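Local coordinates for galactose mutarotase-like protein (Clostridium acetobutylicum, PDB 3OS7), which probably binds a carbohydrate and may interconvert the anomers of an aldose sugar, at residues V203-D208 with K231-N236; I207-K212 with L248-D253; Y277-E282 with I300-S305; Y283-I288 with T304-S309. All blocks are in the same frame, centred on the assembly; numbering follows the deposited sequence.

Interaction 1 (V203-D208 with K231-N236)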
# COMPACT_ATOMS: atom_id res chain seq x y z
N VAL A 203 -12.66 -12.01 -0.74
CA VAL A 203 -11.27 -11.66 -0.42
C VAL A 203 -10.59 -12.77 0.41
O VAL A 203 -11.11 -13.20 1.42
CB VAL A 203 -11.16 -10.31 0.30
CG1 VAL A 203 -9.69 -10.05 0.69
CG2 VAL A 203 -11.63 -9.17 -0.64
N LYS A 204 -9.43 -13.24 -0.07
CA LYS A 204 -8.56 -14.16 0.70
C LYS A 204 -7.29 -13.44 1.06
O LYS A 204 -6.83 -12.59 0.32
CB LYS A 204 -8.22 -15.40 -0.12
CG LYS A 204 -9.46 -16.22 -0.50
CD LYS A 204 -9.15 -17.26 -1.56
CE LYS A 204 -10.36 -18.12 -1.83
NZ LYS A 204 -10.05 -19.25 -2.74
N ILE A 205 -6.77 -13.73 2.23
CA ILE A 205 -5.55 -13.11 2.74
C ILE A 205 -4.79 -14.16 3.53
O ILE A 205 -5.38 -14.88 4.32
CB ILE A 205 -5.83 -11.93 3.71
CG1 ILE A 205 -6.77 -10.89 3.10
CG2 ILE A 205 -4.50 -11.26 4.14
CD1 ILE A 205 -7.26 -9.82 4.13
N SER A 206 -3.46 -14.20 3.37
CA SER A 206 -2.63 -15.22 4.04
C SER A 206 -2.33 -14.82 5.48
O SER A 206 -1.20 -14.53 5.84
CB SER A 206 -1.35 -15.47 3.23
OG SER A 206 -0.57 -14.30 3.08
N ILE A 207 -3.38 -14.79 6.31
CA ILE A 207 -3.28 -14.32 7.66
C ILE A 207 -2.71 -15.39 8.58
O ILE A 207 -2.91 -16.58 8.35
CB ILE A 207 -4.64 -13.83 8.21
CG1 ILE A 207 -5.69 -14.96 8.21
CG2 ILE A 207 -5.12 -12.62 7.41
CD1 ILE A 207 -7.02 -14.63 8.97
N ASP A 208 -2.00 -14.92 9.60
CA ASP A 208 -1.46 -15.74 10.67
C ASP A 208 -2.34 -15.54 11.90
O ASP A 208 -3.22 -16.36 12.16
CB ASP A 208 -0.00 -15.33 10.93
CG ASP A 208 0.71 -16.23 11.92
OD1 ASP A 208 0.12 -17.23 12.39
OD2 ASP A 208 1.90 -15.95 12.19
N LYS A 231 -11.72 -16.89 9.59
CA LYS A 231 -11.23 -18.14 9.06
C LYS A 231 -11.40 -18.24 7.57
O LYS A 231 -10.62 -18.92 6.90
CB LYS A 231 -11.95 -19.32 9.73
CG LYS A 231 -11.62 -19.40 11.21
CD LYS A 231 -12.10 -20.73 11.83
CE LYS A 231 -12.02 -20.70 13.35
NZ LYS A 231 -12.58 -21.92 14.03
N GLU A 232 -12.39 -17.52 7.03
CA GLU A 232 -12.68 -17.57 5.60
C GLU A 232 -11.60 -16.89 4.75
O GLU A 232 -11.47 -17.17 3.56
CB GLU A 232 -14.02 -16.90 5.30
CG GLU A 232 -15.28 -17.53 5.97
CD GLU A 232 -16.54 -16.58 5.86
OE1 GLU A 232 -16.76 -15.92 4.80
OE2 GLU A 232 -17.31 -16.47 6.85
N TYR A 233 -10.82 -16.01 5.35
CA TYR A 233 -9.70 -15.44 4.60
C TYR A 233 -8.74 -16.52 4.08
O TYR A 233 -8.08 -16.29 3.08
CB TYR A 233 -8.93 -14.39 5.41
CG TYR A 233 -9.65 -13.10 5.65
CD1 TYR A 233 -10.02 -12.27 4.58
CD2 TYR A 233 -9.93 -12.67 6.94
CE1 TYR A 233 -10.66 -11.08 4.81
CE2 TYR A 233 -10.58 -11.46 7.17
CZ TYR A 233 -10.93 -10.68 6.11
OH TYR A 233 -11.57 -9.48 6.30
N LEU A 234 -8.66 -17.66 4.78
CA LEU A 234 -7.77 -18.76 4.41
C LEU A 234 -8.48 -19.89 3.65
O LEU A 234 -7.82 -20.84 3.19
CB LEU A 234 -7.15 -19.35 5.66
CG LEU A 234 -6.19 -18.47 6.44
CD1 LEU A 234 -5.92 -19.11 7.86
CD2 LEU A 234 -4.91 -18.20 5.66
N GLU A 235 -9.79 -19.79 3.50
CA GLU A 235 -10.57 -20.87 2.86
C GLU A 235 -11.33 -20.33 1.67
O GLU A 235 -10.72 -20.16 0.64
CB GLU A 235 -11.45 -21.60 3.86
CG GLU A 235 -10.62 -22.44 4.86
CD GLU A 235 -9.69 -23.48 4.21
OE1 GLU A 235 -10.07 -24.11 3.21
OE2 GLU A 235 -8.56 -23.67 4.74
N ASN A 236 -12.62 -20.04 1.76
CA ASN A 236 -13.35 -19.64 0.57
C ASN A 236 -13.41 -18.13 0.32
O ASN A 236 -13.89 -17.70 -0.71
CB ASN A 236 -14.75 -20.24 0.57
CG ASN A 236 -14.73 -21.76 0.37
OD1 ASN A 236 -15.27 -22.48 1.18
ND2 ASN A 236 -14.10 -22.22 -0.70
O HOH W 1 -8.36 -20.64 -0.57
O HOH W 2 -12.15 -20.94 -2.92
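Tyr233 lays its ring beside Ile205, the two side chains pointing the same way, and Ile205 CD1 sits over one face, 4.1 Å from the centroid of the Tyr233 ring. Ile205 CG1 stands anti to the carbonyl carbon (chi1 -54°) and touches Tyr233 CD1; the extended second torsion carries CD1 onward over the ring. Ile207 crosses the tyrosine at about a right angle, its CD1 lying 4.0 Å from Tyr233 CB, while its CG1 packs on Leu234 CG. Isoleucine suits both places, its CD1 reaching the ring face from 205 and Tyr233 CB from 207. One backbone bond fastens the pair: Ile205 N gives its hydrogen to Tyr233 O at 3.0 Å. Toward solvent, Lys204 runs out extended, and its CE passes 3.2 Å from Glu235 O. Lys204 NZ forms a salt bridge with Glu267 and holds two waters, one leading to Glu235 O and the other to Asn236 ND2. Ser206 centres an inverse gamma turn that interrupts the strand. The loop 231-236 runs along one edge of strand 201-213 near Ile205, while the backbone of Lys204 and Ser206 bonds to strand 263-268; the Tyr233 side chain also touches Ile288 of strand 285-289.

Interaction 2 (I207-K212 with L248-D253); sequences IDKFWK and LFSLKD
Trp211 CG lies anti to its carbonyl carbon (chi1 -66°) and Ser250 OG lies between its own backbone N and carbonyl carbon (chi1 48°), and the indole N-H meets the hydroxyl across two antiparallel strands of the large beta structure of this galactose mutarotase-like fold. A beta bulge between Ile207 and Phe210 shifts the register by one residue. Around it Ser250 is gripped repeatedly: its O accepts from Asp208 N at 2.8 Å, its N donates to Lys209 O, and its OG accepts from Lys209 N. A small hydroxyl residue suits this place, since it can answer backbone groups as well as a side chain.

On the Phe249 side of the strands, Ile207 CG2 lies over the phenyl face, 3.4 Å from Phe249 CG. Phe210 and Phe249 meet obliquely, with Phe210 CD1 3.7 Å from Phe249 CE1. Trp211 CB packs on Leu248 CD2 on the other side. At the wetter end, Lys252 NZ shares a water with Ile207 O and Asp208 O. The Trp211 NE1 to Ser250 OG bond, 3.1 Å long, is nearly straight at 175°, with the oxygen in the indole plane.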
# COMPACT_ATOMS: atom_id res chain seq x y z
N ILE A 207 -3.38 -14.79 6.31
CA ILE A 207 -3.28 -14.32 7.66
C ILE A 207 -2.71 -15.39 8.58
O ILE A 207 -2.91 -16.58 8.35
CB ILE A 207 -4.64 -13.83 8.21
CG1 ILE A 207 -5.69 -14.96 8.21
CG2 ILE A 207 -5.12 -12.62 7.41
CD1 ILE A 207 -7.02 -14.63 8.97
N ASP A 208 -2.00 -14.92 9.60
CA ASP A 208 -1.46 -15.74 10.67
C ASP A 208 -2.34 -15.54 11.90
O ASP A 208 -3.22 -16.36 12.16
CB ASP A 208 -0.00 -15.33 10.93
CG ASP A 208 0.71 -16.23 11.92
OD1 ASP A 208 0.12 -17.23 12.39
OD2 ASP A 208 1.90 -15.95 12.19
N LYS A 209 -2.19 -14.41 12.60
CA LYS A 209 -3.00 -14.12 13.78
C LYS A 209 -3.74 -12.79 13.60
O LYS A 209 -3.31 -11.91 12.85
CB LYS A 209 -2.12 -14.07 15.06
CG LYS A 209 -1.42 -15.39 15.36
CD LYS A 209 -0.83 -15.41 16.73
CE LYS A 209 0.51 -14.74 16.75
NZ LYS A 209 1.04 -14.59 18.14
N PHE A 210 -4.86 -12.70 14.29
CA PHE A 210 -5.59 -11.45 14.47
C PHE A 210 -5.04 -10.69 15.68
O PHE A 210 -4.76 -11.30 16.72
CB PHE A 210 -7.06 -11.81 14.69
CG PHE A 210 -7.93 -10.65 15.04
CD1 PHE A 210 -8.22 -9.71 14.09
CD2 PHE A 210 -8.44 -10.49 16.32
CE1 PHE A 210 -9.03 -8.64 14.37
CE2 PHE A 210 -9.25 -9.40 16.63
CZ PHE A 210 -9.55 -8.47 15.62
N TRP A 211 -4.94 -9.36 15.58
CA TRP A 211 -4.40 -8.50 16.65
C TRP A 211 -5.49 -7.53 17.07
O TRP A 211 -5.99 -6.73 16.26
CB TRP A 211 -3.15 -7.77 16.16
CG TRP A 211 -2.05 -8.73 15.89
CD1 TRP A 211 -1.90 -9.53 14.78
CD2 TRP A 211 -0.96 -9.06 16.75
NE1 TRP A 211 -0.79 -10.32 14.89
CE2 TRP A 211 -0.19 -10.05 16.09
CE3 TRP A 211 -0.55 -8.61 18.02
CZ2 TRP A 211 0.95 -10.60 16.65
CZ3 TRP A 211 0.63 -9.15 18.58
CH2 TRP A 211 1.35 -10.14 17.89
N LYS A 212 -5.90 -7.65 18.33
CA LYS A 212 -6.95 -6.81 18.87
C LYS A 212 -6.49 -5.36 18.93
O LYS A 212 -5.34 -5.07 19.28
CB LYS A 212 -7.31 -7.28 20.28
CG LYS A 212 -8.52 -6.61 20.94
CD LYS A 212 -8.84 -7.28 22.31
CE LYS A 212 -9.85 -6.46 23.14
NZ LYS A 212 -10.45 -7.24 24.27
N LEU A 248 -6.76 -5.88 11.85
CA LEU A 248 -5.31 -5.99 11.77
C LEU A 248 -4.88 -7.46 11.91
O LEU A 248 -5.24 -8.11 12.91
CB LEU A 248 -4.68 -5.17 12.89
CG LEU A 248 -3.19 -5.30 13.10
CD1 LEU A 248 -2.37 -4.84 11.87
CD2 LEU A 248 -2.78 -4.53 14.38
N PHE A 249 -4.11 -7.95 10.94
CA PHE A 249 -3.56 -9.31 10.99
C PHE A 249 -2.07 -9.31 10.84
O PHE A 249 -1.51 -8.43 10.17
CB PHE A 249 -4.14 -10.13 9.84
CG PHE A 249 -5.63 -10.34 9.92
CD1 PHE A 249 -6.18 -11.29 10.79
CD2 PHE A 249 -6.48 -9.56 9.16
CE1 PHE A 249 -7.56 -11.48 10.87
CE2 PHE A 249 -7.84 -9.75 9.23
CZ PHE A 249 -8.39 -10.70 10.09
N SER A 250 -1.40 -10.29 11.42
CA SER A 250 -0.07 -10.66 10.92
C SER A 250 -0.21 -11.57 9.70
O SER A 250 -1.24 -12.20 9.50
CB SER A 250 0.77 -11.31 12.01
OG SER A 250 0.05 -12.32 12.70
N LEU A 251 0.85 -11.66 8.91
CA LEU A 251 0.87 -12.44 7.69
C LEU A 251 1.78 -13.64 7.81
O LEU A 251 2.76 -13.63 8.56
CB LEU A 251 1.38 -11.59 6.53
CG LEU A 251 0.46 -10.42 6.11
CD1 LEU A 251 1.14 -9.60 5.02
CD2 LEU A 251 -0.88 -10.96 5.63
N LYS A 252 1.48 -14.66 7.03
CA LYS A 252 2.37 -15.81 6.87
C LYS A 252 2.33 -16.25 5.42
O LYS A 252 1.49 -15.77 4.65
CB LYS A 252 1.95 -16.94 7.80
CG LYS A 252 0.55 -17.48 7.53
CD LYS A 252 0.19 -18.72 8.37
CE LYS A 252 -1.06 -19.37 7.81
NZ LYS A 252 -1.60 -20.39 8.74
N ASP A 253 3.27 -17.12 5.05
CA ASP A 253 3.17 -17.83 3.78
C ASP A 253 2.19 -19.00 3.85
O ASP A 253 2.05 -19.67 4.89
CB ASP A 253 4.53 -18.41 3.31
CG ASP A 253 5.62 -17.37 3.11
OD1 ASP A 253 5.39 -16.13 3.15
OD2 ASP A 253 6.76 -17.82 2.94
O HOH W 3 -3.59 -18.52 10.47
O HOH W 4 1.69 -13.73 14.03
O HOH W 5 3.81 -15.21 10.61
O HOH W 6 -7.79 -5.49 14.55

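Interaction 3 (Y277-E282 with I300-S305)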
# COMPACT_ATOMS: atom_id res chain seq x y z
N TYR A 277 -2.64 -9.87 -5.28
CA TYR A 277 -1.76 -8.88 -4.67
C TYR A 277 -0.74 -9.66 -3.84
O TYR A 277 -0.98 -10.00 -2.68
CB TYR A 277 -2.58 -7.94 -3.79
CG TYR A 277 -1.90 -6.72 -3.20
CD1 TYR A 277 -0.70 -6.22 -3.70
CD2 TYR A 277 -2.50 -6.02 -2.14
CE1 TYR A 277 -0.15 -5.05 -3.17
CE2 TYR A 277 -1.93 -4.88 -1.61
CZ TYR A 277 -0.76 -4.40 -2.11
OH TYR A 277 -0.21 -3.24 -1.59
N GLU A 278 0.39 -9.96 -4.46
CA GLU A 278 1.46 -10.75 -3.83
C GLU A 278 2.45 -9.82 -3.14
O GLU A 278 2.87 -8.81 -3.68
CB GLU A 278 2.15 -11.61 -4.90
CG GLU A 278 3.16 -12.59 -4.38
CD GLU A 278 3.61 -13.63 -5.43
OE1 GLU A 278 3.19 -13.59 -6.61
OE2 GLU A 278 4.39 -14.52 -5.02
N MSE A 279 2.82 -10.18 -1.93
CA MSE A 279 3.67 -9.34 -1.09
C MSE A 279 4.90 -10.12 -0.67
O MSE A 279 4.79 -11.29 -0.27
CB MSE A 279 2.91 -8.93 0.17
CG MSE A 279 1.60 -8.31 -0.08
SE MSE A 279 0.42 -8.37 1.46
CE MSE A 279 -1.11 -7.84 0.46
N SER A 280 6.05 -9.47 -0.69
CA SER A 280 7.29 -10.09 -0.22
C SER A 280 7.28 -10.24 1.31
O SER A 280 6.47 -9.60 2.02
CB SER A 280 8.52 -9.29 -0.68
OG SER A 280 8.63 -8.05 0.02
N SER A 281 8.20 -11.05 1.81
CA SER A 281 8.33 -11.37 3.24
C SER A 281 8.62 -10.17 4.11
O SER A 281 8.48 -10.24 5.34
CB SER A 281 9.45 -12.40 3.46
OG SER A 281 9.17 -13.61 2.81
N GLU A 282 9.08 -9.07 3.50
CA GLU A 282 9.29 -7.84 4.26
C GLU A 282 7.99 -7.30 4.83
O GLU A 282 8.01 -6.54 5.82
CB GLU A 282 9.95 -6.76 3.38
CG GLU A 282 11.46 -6.98 3.15
CD GLU A 282 11.77 -8.00 2.08
OE1 GLU A 282 10.89 -8.36 1.28
OE2 GLU A 282 12.92 -8.45 2.02
N ILE A 300 -6.57 -2.90 1.19
CA ILE A 300 -5.80 -4.06 1.64
C ILE A 300 -4.38 -3.55 1.80
O ILE A 300 -3.72 -3.22 0.81
CB ILE A 300 -5.90 -5.22 0.63
CG1 ILE A 300 -7.34 -5.69 0.48
CG2 ILE A 300 -5.01 -6.40 1.10
CD1 ILE A 300 -7.55 -6.77 -0.65
N GLU A 301 -3.94 -3.44 3.05
CA GLU A 301 -2.87 -2.53 3.45
C GLU A 301 -1.68 -3.28 4.09
O GLU A 301 -1.65 -3.47 5.28
CB GLU A 301 -3.42 -1.49 4.42
CG GLU A 301 -4.76 -0.82 3.96
CD GLU A 301 -5.31 0.18 5.00
OE1 GLU A 301 -4.53 0.62 5.86
OE2 GLU A 301 -6.50 0.52 4.97
N PRO A 302 -0.71 -3.67 3.27
CA PRO A 302 0.47 -4.33 3.80
C PRO A 302 1.33 -3.38 4.60
O PRO A 302 1.38 -2.19 4.28
CB PRO A 302 1.20 -4.81 2.56
CG PRO A 302 0.78 -3.91 1.49
CD PRO A 302 -0.63 -3.53 1.79
N GLN A 303 1.99 -3.91 5.63
CA GLN A 303 2.87 -3.13 6.51
C GLN A 303 4.07 -3.95 6.92
O GLN A 303 3.95 -5.15 7.11
CB GLN A 303 2.13 -2.67 7.80
CG GLN A 303 0.78 -2.06 7.60
CD GLN A 303 0.13 -1.48 8.85
OE1 GLN A 303 -0.81 -0.70 8.74
NE2 GLN A 303 0.63 -1.83 10.03
N THR A 304 5.22 -3.30 7.08
CA THR A 304 6.41 -3.98 7.60
C THR A 304 6.32 -4.33 9.08
O THR A 304 7.05 -5.19 9.57
CB THR A 304 7.68 -3.12 7.38
OG1 THR A 304 7.51 -1.84 8.03
CG2 THR A 304 7.91 -2.94 5.89
N SER A 305 5.45 -3.65 9.80
CA SER A 305 5.37 -3.80 11.22
C SER A 305 3.94 -3.60 11.68
O SER A 305 3.09 -3.11 10.94
CB SER A 305 6.30 -2.82 11.93
OG SER A 305 5.89 -1.47 11.85
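Tyr277 reaches from its strand to Ile300 and Pro302. Its CB points toward strand 297-303, and CG lies anti to the backbone N (chi1 -172°). CD2 comes first to Ile300, 4.1 Å from Ile300 CG2. Next along that edge, Tyr277 CE2 meets Ile300 O in the ring plane at 3.4 Å, and it also touches Pro302 CD. CZ lies near Pro302 CG and CD, and at the tip Tyr277 OH is 3.3 Å from Pro302 CG, though its hydrogen bond is to Ser186 OG. A tyrosine suits the place because it is long enough to span the gap and ends in a group that can bond on the far side.

The two strands run almost parallel, 10° apart, but their axes are 9.7 Å from each other. The contact is therefore side-chain packing in the interior of the mutarotase-like beta fold, with no hydrogen bond between the segments. Met279, a selenomethionine, extends beside the tyrosine; its SE lies 3.8 Å from Pro302 CB, and its CE approaches Ile300 CG2. Buried Ile300 O has no hydrogen-bond partner in the model. Farther along, Thr304 CA makes a CA-H...O contact with Glu282 O at 3.5 Å.

Interaction 4 (Y283-I288 with T304-S309)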
# COMPACT_ATOMS: atom_id res chain seq x y z
N TYR A 283 6.87 -7.69 4.23
CA TYR A 283 5.55 -7.25 4.72
C TYR A 283 5.02 -8.29 5.70
O TYR A 283 4.79 -9.44 5.34
CB TYR A 283 4.60 -7.00 3.56
CG TYR A 283 5.05 -5.88 2.69
CD1 TYR A 283 4.97 -4.57 3.12
CD2 TYR A 283 5.63 -6.12 1.46
CE1 TYR A 283 5.43 -3.50 2.32
CE2 TYR A 283 6.12 -5.06 0.65
CZ TYR A 283 5.98 -3.76 1.08
OH TYR A 283 6.43 -2.70 0.29
N LYS A 284 4.92 -7.89 6.96
CA LYS A 284 4.64 -8.80 8.05
C LYS A 284 3.25 -8.67 8.67
O LYS A 284 2.80 -9.56 9.40
CB LYS A 284 5.71 -8.60 9.09
CG LYS A 284 7.13 -8.90 8.48
CD LYS A 284 8.25 -8.88 9.43
CE LYS A 284 9.61 -9.00 8.65
NZ LYS A 284 9.69 -10.24 7.78
N TYR A 285 2.58 -7.55 8.40
CA TYR A 285 1.26 -7.24 8.93
C TYR A 285 0.40 -6.66 7.82
O TYR A 285 0.91 -6.29 6.76
CB TYR A 285 1.32 -6.24 10.10
CG TYR A 285 1.84 -6.84 11.37
CD1 TYR A 285 3.22 -6.92 11.62
CD2 TYR A 285 0.97 -7.37 12.32
CE1 TYR A 285 3.70 -7.52 12.78
CE2 TYR A 285 1.44 -7.94 13.50
CZ TYR A 285 2.80 -8.02 13.72
OH TYR A 285 3.26 -8.61 14.90
N LEU A 286 -0.91 -6.64 8.05
CA LEU A 286 -1.83 -6.13 7.06
C LEU A 286 -3.09 -5.66 7.74
O LEU A 286 -3.58 -6.31 8.68
CB LEU A 286 -2.14 -7.23 6.05
CG LEU A 286 -3.12 -6.90 4.92
CD1 LEU A 286 -2.72 -7.67 3.69
CD2 LEU A 286 -4.57 -7.20 5.31
N VAL A 287 -3.58 -4.51 7.26
CA VAL A 287 -4.85 -3.95 7.69
C VAL A 287 -5.80 -4.09 6.51
O VAL A 287 -5.43 -3.82 5.38
CB VAL A 287 -4.74 -2.49 8.14
CG1 VAL A 287 -6.15 -1.84 8.26
CG2 VAL A 287 -3.94 -2.40 9.44
N ILE A 288 -7.00 -4.61 6.78
CA ILE A 288 -8.05 -4.61 5.79
C ILE A 288 -9.12 -3.65 6.33
O ILE A 288 -9.53 -3.75 7.48
CB ILE A 288 -8.62 -6.00 5.46
CG1 ILE A 288 -9.79 -5.87 4.47
CG2 ILE A 288 -9.01 -6.81 6.74
CD1 ILE A 288 -10.26 -7.14 3.86
N THR A 304 5.22 -3.30 7.08
CA THR A 304 6.41 -3.98 7.60
C THR A 304 6.32 -4.33 9.08
O THR A 304 7.05 -5.19 9.57
CB THR A 304 7.68 -3.12 7.38
OG1 THR A 304 7.51 -1.84 8.03
CG2 THR A 304 7.91 -2.94 5.89
N SER A 305 5.45 -3.65 9.80
CA SER A 305 5.37 -3.80 11.22
C SER A 305 3.94 -3.60 11.68
O SER A 305 3.09 -3.11 10.94
CB SER A 305 6.30 -2.82 11.93
OG SER A 305 5.89 -1.47 11.85
N ILE A 306 3.72 -3.96 12.93
CA ILE A 306 2.44 -3.78 13.56
C ILE A 306 2.12 -2.28 13.69
O ILE A 306 3.01 -1.42 13.69
CB ILE A 306 2.42 -4.51 14.94
CG1 ILE A 306 0.99 -4.71 15.42
CG2 ILE A 306 3.28 -3.78 16.01
CD1 ILE A 306 0.92 -5.64 16.62
N ILE A 307 0.84 -1.97 13.78
CA ILE A 307 0.41 -0.63 14.10
C ILE A 307 1.10 -0.19 15.40
O ILE A 307 1.20 -0.98 16.33
CB ILE A 307 -1.11 -0.56 14.32
CG1 ILE A 307 -1.86 -0.90 13.03
CG2 ILE A 307 -1.52 0.86 14.83
CD1 ILE A 307 -3.40 -0.86 13.18
N ASN A 308 1.59 1.05 15.43
CA ASN A 308 2.24 1.64 16.63
C ASN A 308 3.51 0.88 17.03
O ASN A 308 3.84 0.86 18.19
CB ASN A 308 1.22 1.67 17.79
CG ASN A 308 1.64 2.57 18.97
OD1 ASN A 308 2.25 3.62 18.80
ND2 ASN A 308 1.24 2.18 20.17
N SER A 309 4.19 0.24 16.07
CA SER A 309 5.32 -0.66 16.35
C SER A 309 6.44 -0.06 17.23
O SER A 309 7.00 -0.78 18.05
CB SER A 309 5.94 -1.22 15.06
OG SER A 309 6.62 -0.23 14.29
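Tyr285 and Ile306 form the tight part of this contact. Ile306 CB lies over the centre of the tyrosine ring, 3.8 Å from the Tyr285 centroid and 12° off the normal, a CH-pi contact. Ile306 CG1 is anti to its backbone N (chi1 -162°) and runs over the CE2 side of the ring, while the backbone covers the opposite rim: Ile306 N is 3.3 Å from Tyr285 CD1, and Ser305 C also lies close to CD1. A flat aromatic suits this spot because it offers one broad surface both to a beta-branched side chain and to a peptide. Tyr285 OH bonds to Val318 O, and the ring meets Trp211 edge-to-face.

Tyr285 belongs to a classic beta bulge, in which Lys284 and Tyr285 both face Gln303 on the neighbouring strand 297-303. Beyond that strand the chain turns through a type II beta turn from Ile306 to Ser309, where Ser305 OG and Ser309 OG share a hydrogen bond of 2.8 Å. No hydrogen bond joins 283-288 to 304-309.

Contacts are sparser away from Tyr285, at Val287 and at Lys284. Val287 CG2 touches Ile307 CD1 at 4.1 Å, the two side chains crossing at about a right angle. Lys284, partly exposed, lays only its aliphatic part near Thr304 O, with Lys284 CB 3.7 Å from that oxygen. Its chain then bends at chi4 (-57°), placing NZ where it bonds to Ser281 O and to a bound tetraethylene glycol, probably from the crystallisation liquor.

Interactions 2, 3 and 4 are buried, whereas interaction 1 is only partly so, since Glu235 and Asn236 of its loop are exposed. Interactions 1 and 2 share strand 201-213: one sets a loop against it, the other pairs it with strand 246-256, and the rings of Tyr233 and Phe249 touch between them. Strand 285-289 then joins interaction 2 to interaction 4 through backbone bonds such as Phe249 O with Leu286 N. Interactions 3 and 4 share Thr304 and Ser305, at the end of one segment and the start of the other. Chemistry follows position: neighbouring strands in interaction 2 are tied by hydrogen bonds, while interactions 3 and 4 rely on packing across their segments.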